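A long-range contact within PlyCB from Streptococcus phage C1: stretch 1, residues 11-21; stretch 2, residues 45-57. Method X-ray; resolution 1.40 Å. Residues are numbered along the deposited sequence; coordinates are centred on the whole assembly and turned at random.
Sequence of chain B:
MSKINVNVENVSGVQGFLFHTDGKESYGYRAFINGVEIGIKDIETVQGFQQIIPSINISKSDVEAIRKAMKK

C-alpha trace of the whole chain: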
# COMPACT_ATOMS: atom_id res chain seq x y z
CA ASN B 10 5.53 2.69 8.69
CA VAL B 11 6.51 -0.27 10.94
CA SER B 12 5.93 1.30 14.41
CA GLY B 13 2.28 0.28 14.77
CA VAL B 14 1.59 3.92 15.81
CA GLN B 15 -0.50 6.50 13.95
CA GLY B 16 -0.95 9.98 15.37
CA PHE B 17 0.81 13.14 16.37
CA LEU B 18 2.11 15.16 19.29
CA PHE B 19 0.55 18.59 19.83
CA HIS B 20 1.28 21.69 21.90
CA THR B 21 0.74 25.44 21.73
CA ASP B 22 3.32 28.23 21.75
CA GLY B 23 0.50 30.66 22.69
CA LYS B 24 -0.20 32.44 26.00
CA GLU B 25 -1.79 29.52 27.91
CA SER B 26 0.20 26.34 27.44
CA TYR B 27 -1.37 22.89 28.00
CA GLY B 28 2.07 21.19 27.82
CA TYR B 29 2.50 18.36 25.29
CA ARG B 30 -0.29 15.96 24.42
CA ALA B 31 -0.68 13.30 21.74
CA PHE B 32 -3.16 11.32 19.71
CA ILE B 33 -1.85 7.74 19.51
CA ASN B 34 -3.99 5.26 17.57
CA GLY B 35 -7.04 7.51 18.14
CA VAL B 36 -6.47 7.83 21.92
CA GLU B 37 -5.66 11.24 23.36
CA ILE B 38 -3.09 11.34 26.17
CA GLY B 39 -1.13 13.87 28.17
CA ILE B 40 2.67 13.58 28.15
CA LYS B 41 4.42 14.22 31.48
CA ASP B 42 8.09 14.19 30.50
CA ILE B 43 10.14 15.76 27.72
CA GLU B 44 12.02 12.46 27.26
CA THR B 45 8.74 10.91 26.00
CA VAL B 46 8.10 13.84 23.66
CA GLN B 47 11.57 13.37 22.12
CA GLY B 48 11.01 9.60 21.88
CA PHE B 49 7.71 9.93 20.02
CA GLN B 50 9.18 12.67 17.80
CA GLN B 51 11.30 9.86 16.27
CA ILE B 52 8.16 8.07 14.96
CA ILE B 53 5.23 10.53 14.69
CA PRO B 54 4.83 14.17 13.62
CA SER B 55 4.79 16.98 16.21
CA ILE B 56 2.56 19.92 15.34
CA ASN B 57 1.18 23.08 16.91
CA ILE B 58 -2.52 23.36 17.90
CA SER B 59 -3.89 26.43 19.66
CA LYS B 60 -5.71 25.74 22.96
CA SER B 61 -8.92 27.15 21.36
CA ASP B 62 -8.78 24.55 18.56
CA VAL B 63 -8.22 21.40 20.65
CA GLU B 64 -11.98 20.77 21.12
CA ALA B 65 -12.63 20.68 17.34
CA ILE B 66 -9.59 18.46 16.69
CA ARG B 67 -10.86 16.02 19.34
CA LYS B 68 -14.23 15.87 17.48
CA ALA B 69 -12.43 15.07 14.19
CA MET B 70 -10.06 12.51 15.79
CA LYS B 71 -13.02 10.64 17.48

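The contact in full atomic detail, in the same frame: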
# COMPACT_ATOMS: atom_id res chain seq x y z
N VAL B 11 6.44 1.00 10.22
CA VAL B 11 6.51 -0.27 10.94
C VAL B 11 6.31 -0.12 12.46
O VAL B 11 6.40 -1.13 13.15
CB VAL B 11 7.86 -0.96 10.66
N SER B 12 6.06 1.10 12.98
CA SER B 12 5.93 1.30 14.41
C SER B 12 4.63 0.81 15.04
O SER B 12 4.56 0.71 16.26
CB SER B 12 6.14 2.77 14.76
OG SER B 12 4.99 3.49 14.33
N GLY B 13 3.60 0.63 14.24
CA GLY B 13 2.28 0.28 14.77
C GLY B 13 1.64 1.46 15.50
O GLY B 13 0.80 1.25 16.38
N VAL B 14 2.09 2.70 15.18
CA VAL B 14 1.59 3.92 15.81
C VAL B 14 1.21 4.92 14.74
O VAL B 14 2.01 5.21 13.84
CB VAL B 14 2.64 4.56 16.76
CG1 VAL B 14 2.13 5.89 17.37
CG2 VAL B 14 3.06 3.60 17.87
N GLN B 15 -0.02 5.44 14.83
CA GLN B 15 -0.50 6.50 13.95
C GLN B 15 -0.97 7.63 14.84
O GLN B 15 -1.73 7.39 15.77
CB GLN B 15 -1.66 6.03 13.05
CG GLN B 15 -1.19 5.08 11.96
CD GLN B 15 -2.33 4.60 11.09
OE1 GLN B 15 -3.08 5.39 10.52
NE2 GLN B 15 -2.47 3.29 10.96
N GLY B 16 -0.52 8.84 14.57
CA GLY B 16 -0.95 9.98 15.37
C GLY B 16 0.02 11.12 15.33
O GLY B 16 0.84 11.21 14.41
N PHE B 17 -0.07 12.00 16.33
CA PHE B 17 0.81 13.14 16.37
C PHE B 17 0.87 13.69 17.77
O PHE B 17 -0.07 13.52 18.56
CB PHE B 17 0.34 14.26 15.39
CG PHE B 17 -1.09 14.70 15.56
CD1 PHE B 17 -1.42 15.71 16.46
CD2 PHE B 17 -2.12 14.11 14.83
CE1 PHE B 17 -2.75 16.10 16.65
CE2 PHE B 17 -3.45 14.54 14.99
CZ PHE B 17 -3.75 15.53 15.89
N LEU B 18 1.97 14.37 18.07
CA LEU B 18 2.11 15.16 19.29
C LEU B 18 1.56 16.56 18.98
O LEU B 18 1.65 17.04 17.83
CB LEU B 18 3.58 15.32 19.63
CG LEU B 18 4.22 14.06 20.18
CD1 LEU B 18 5.68 14.03 19.83
CD2 LEU B 18 4.06 14.01 21.71
N PHE B 19 1.01 17.23 20.01
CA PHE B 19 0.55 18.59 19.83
C PHE B 19 0.82 19.43 21.06
O PHE B 19 0.81 18.93 22.20
CB PHE B 19 -0.94 18.67 19.39
CG PHE B 19 -1.98 18.05 20.29
CD1 PHE B 19 -2.81 18.86 21.07
CD2 PHE B 19 -2.17 16.68 20.32
CE1 PHE B 19 -3.82 18.29 21.85
CE2 PHE B 19 -3.16 16.11 21.12
CZ PHE B 19 -3.99 16.92 21.87
N HIS B 20 1.09 20.71 20.84
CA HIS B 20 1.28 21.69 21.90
C HIS B 20 0.98 23.06 21.32
O HIS B 20 0.90 23.21 20.09
CB HIS B 20 2.74 21.66 22.45
CG HIS B 20 3.75 22.27 21.53
ND1 HIS B 20 4.19 21.60 20.40
CD2 HIS B 20 4.33 23.49 21.57
CE1 HIS B 20 5.03 22.42 19.80
NE2 HIS B 20 5.16 23.57 20.46
N THR B 21 0.85 24.07 22.18
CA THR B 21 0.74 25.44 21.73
C THR B 21 1.91 26.25 22.21
O THR B 21 2.39 26.05 23.34
CB THR B 21 -0.61 26.10 22.17
OG1 THR B 21 -0.65 27.44 21.65
CG2 THR B 21 -0.78 26.21 23.69
N THR B 45 9.77 11.59 26.77
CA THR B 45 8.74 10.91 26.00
C THR B 45 8.40 11.69 24.75
O THR B 45 8.15 11.09 23.71
CB THR B 45 7.51 10.72 26.89
OG1 THR B 45 7.91 10.08 28.12
CG2 THR B 45 6.42 9.91 26.20
N VAL B 46 8.35 13.04 24.85
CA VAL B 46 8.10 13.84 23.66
C VAL B 46 9.21 13.56 22.63
O VAL B 46 8.92 13.31 21.45
CB VAL B 46 8.08 15.34 24.04
CG1 VAL B 46 8.00 16.22 22.78
CG2 VAL B 46 6.91 15.63 24.98
N GLN B 47 10.46 13.60 23.06
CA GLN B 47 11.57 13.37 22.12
C GLN B 47 11.53 11.95 21.54
O GLN B 47 11.79 11.78 20.35
CB GLN B 47 12.91 13.68 22.77
CG GLN B 47 13.02 15.15 23.16
CD GLN B 47 14.24 15.42 24.02
OE1 GLN B 47 14.54 14.73 25.02
NE2 GLN B 47 14.94 16.48 23.69
N GLY B 48 11.15 10.97 22.36
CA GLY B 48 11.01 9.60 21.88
C GLY B 48 9.96 9.47 20.79
O GLY B 48 10.24 8.96 19.70
N PHE B 49 8.75 10.02 21.05
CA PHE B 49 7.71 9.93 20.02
C PHE B 49 7.99 10.79 18.81
O PHE B 49 7.56 10.42 17.72
CB PHE B 49 6.32 10.22 20.61
CG PHE B 49 5.77 8.96 21.23
CD1 PHE B 49 5.12 8.01 20.45
CD2 PHE B 49 6.01 8.66 22.57
CE1 PHE B 49 4.68 6.79 21.00
CE2 PHE B 49 5.57 7.45 23.12
CZ PHE B 49 4.93 6.51 22.33
N GLN B 50 8.79 11.86 18.96
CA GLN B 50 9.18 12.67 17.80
C GLN B 50 10.03 11.86 16.81
O GLN B 50 10.16 12.27 15.66
CB GLN B 50 9.90 13.96 18.22
CG GLN B 50 8.92 15.00 18.74
CD GLN B 50 9.56 16.23 19.30
OE1 GLN B 50 10.72 16.22 19.73
NE2 GLN B 50 8.77 17.31 19.34
N GLN B 51 10.55 10.70 17.22
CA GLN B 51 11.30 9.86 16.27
C GLN B 51 10.36 9.08 15.36
O GLN B 51 10.82 8.59 14.31
CB GLN B 51 12.17 8.84 17.02
CG GLN B 51 13.24 9.51 17.90
CD GLN B 51 14.43 9.99 17.08
OE1 GLN B 51 15.28 9.21 16.64
NE2 GLN B 51 14.49 11.29 16.82
N ILE B 52 9.08 8.92 15.74
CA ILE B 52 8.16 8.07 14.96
C ILE B 52 6.87 8.74 14.50
O ILE B 52 6.24 8.21 13.59
CB ILE B 52 7.87 6.73 15.69
CG1 ILE B 52 7.21 6.95 17.08
CG2 ILE B 52 9.13 5.85 15.78
CD1 ILE B 52 6.56 5.65 17.67
N ILE B 53 6.45 9.86 15.13
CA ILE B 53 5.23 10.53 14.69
C ILE B 53 5.48 12.02 14.55
O ILE B 53 6.36 12.57 15.22
CB ILE B 53 4.00 10.24 15.62
CG1 ILE B 53 4.28 10.63 17.07
CG2 ILE B 53 3.51 8.79 15.48
CD1 ILE B 53 3.07 10.48 18.02
N PRO B 54 4.66 12.71 13.73
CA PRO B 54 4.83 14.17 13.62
C PRO B 54 4.49 14.89 14.92
O PRO B 54 3.75 14.37 15.78
CB PRO B 54 3.85 14.58 12.52
CG PRO B 54 3.04 13.39 12.22
CD PRO B 54 3.63 12.17 12.84
N SER B 55 5.02 16.11 15.06
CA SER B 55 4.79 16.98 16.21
C SER B 55 4.38 18.34 15.65
O SER B 55 5.12 18.97 14.89
CB SER B 55 6.09 17.06 17.00
OG SER B 55 5.93 17.90 18.13
N ILE B 56 3.13 18.70 15.92
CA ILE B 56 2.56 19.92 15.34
C ILE B 56 2.05 20.86 16.41
O ILE B 56 1.92 20.49 17.59
CB ILE B 56 1.44 19.57 14.31
CG1 ILE B 56 0.20 18.94 15.00
CG2 ILE B 56 2.01 18.67 13.17
CD1 ILE B 56 -1.06 18.84 14.07
N ASN B 57 1.72 22.08 16.00
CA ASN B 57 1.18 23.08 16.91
C ASN B 57 -0.34 23.18 16.76
O ASN B 57 -0.84 23.22 15.62
CB ASN B 57 1.78 24.44 16.61
CG ASN B 57 3.19 24.63 17.09
OD1 ASN B 57 3.49 25.58 17.85
ND2 ASN B 57 4.11 23.87 16.56
O HOH W 1 4.80 5.88 13.60
O HOH W 2 3.77 19.18 19.24

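Residues 16-20 form a strand, and residues 55-57 form a second strand beside it. The two run parallel, with Leu-18 paired to Ser-55, Phe-19 to Ile-56 and His-20 to Asn-57. Their axes approach to 4.7 Å and their directions differ by 42°, so the pair is markedly twisted. Stretch 2 begins in a helix, whose axis comes no closer than 9.3 Å to that of strand 16-20 and runs roughly against it, at 141°. The chain then turns through Ile-52 and Ile-53 to enter the second strand.

Leu-18 makes the two strongest backbone links. Leu-18 N donates to Pro-54 O at 2.9 Å, and Leu-18 O accepts from Ile-56 N, also at 2.9 Å and nearly linear at 174°. One residue thus bonds to the residues before and after its partner Ser-55, as expected of parallel strands. The next link is weak: His-20 N to Ile-56 O is 3.4 Å, with an angle of 147°. CA-H...O contacts supplement this ladder. Phe-19 CA lies 3.2 Å from Ile-56 O, and Asn-57 CA lies 3.2 Å from His-20 O.

Gly-16 has a backbone conformation that calls for glycine, because a CB would jam against the carbonyl of the preceding residue. Gly-16 O packs 3.3 Å from Pro-54 CD.

Leu-18 is the apolar centre of the contact, with 134 Å² covered by the other stretch. It shares a sheet face with Ser-55, His-20 and Asn-57, and its side chain reaches the helix. Leu-18 CD1 lies 3.9 Å from Phe-49 CB and 3.6 Å from Gln-50 CG. Leu-18 CG also approaches Ile-53 CD1, at 4.3 Å.

Phe-19 and Ile-56 point to the other face. The end of Phe-19 leads away from stretch 2, whereas that of Ile-56 comes nearer to stretch 1. Ile-56 CG1 is 3.9 Å from Phe-17 CD1, and Ile-56 CD1 sits over one face of the Phe-17 ring.

Before the strand, Val-14 spans two isoleucines. Val-14 CG1 is 3.7 Å from Ile-53 CG2, and Val-14 CG2 is 4.1 Å from Ile-52 CD1.

Two waters bridge the stretches. One donates to Val-14 O and Ile-52 O and also bonds to Ser-12 OG; it joins the loops where direct backbone pairing is absent. The other donates to Ile-56 O and bonds to His-20 ND1 and Ser-55 OG. Ser-55 OG also accepts from Gln-50 NE2 at 3.1 Å, which ties the second strand back to the preceding segment.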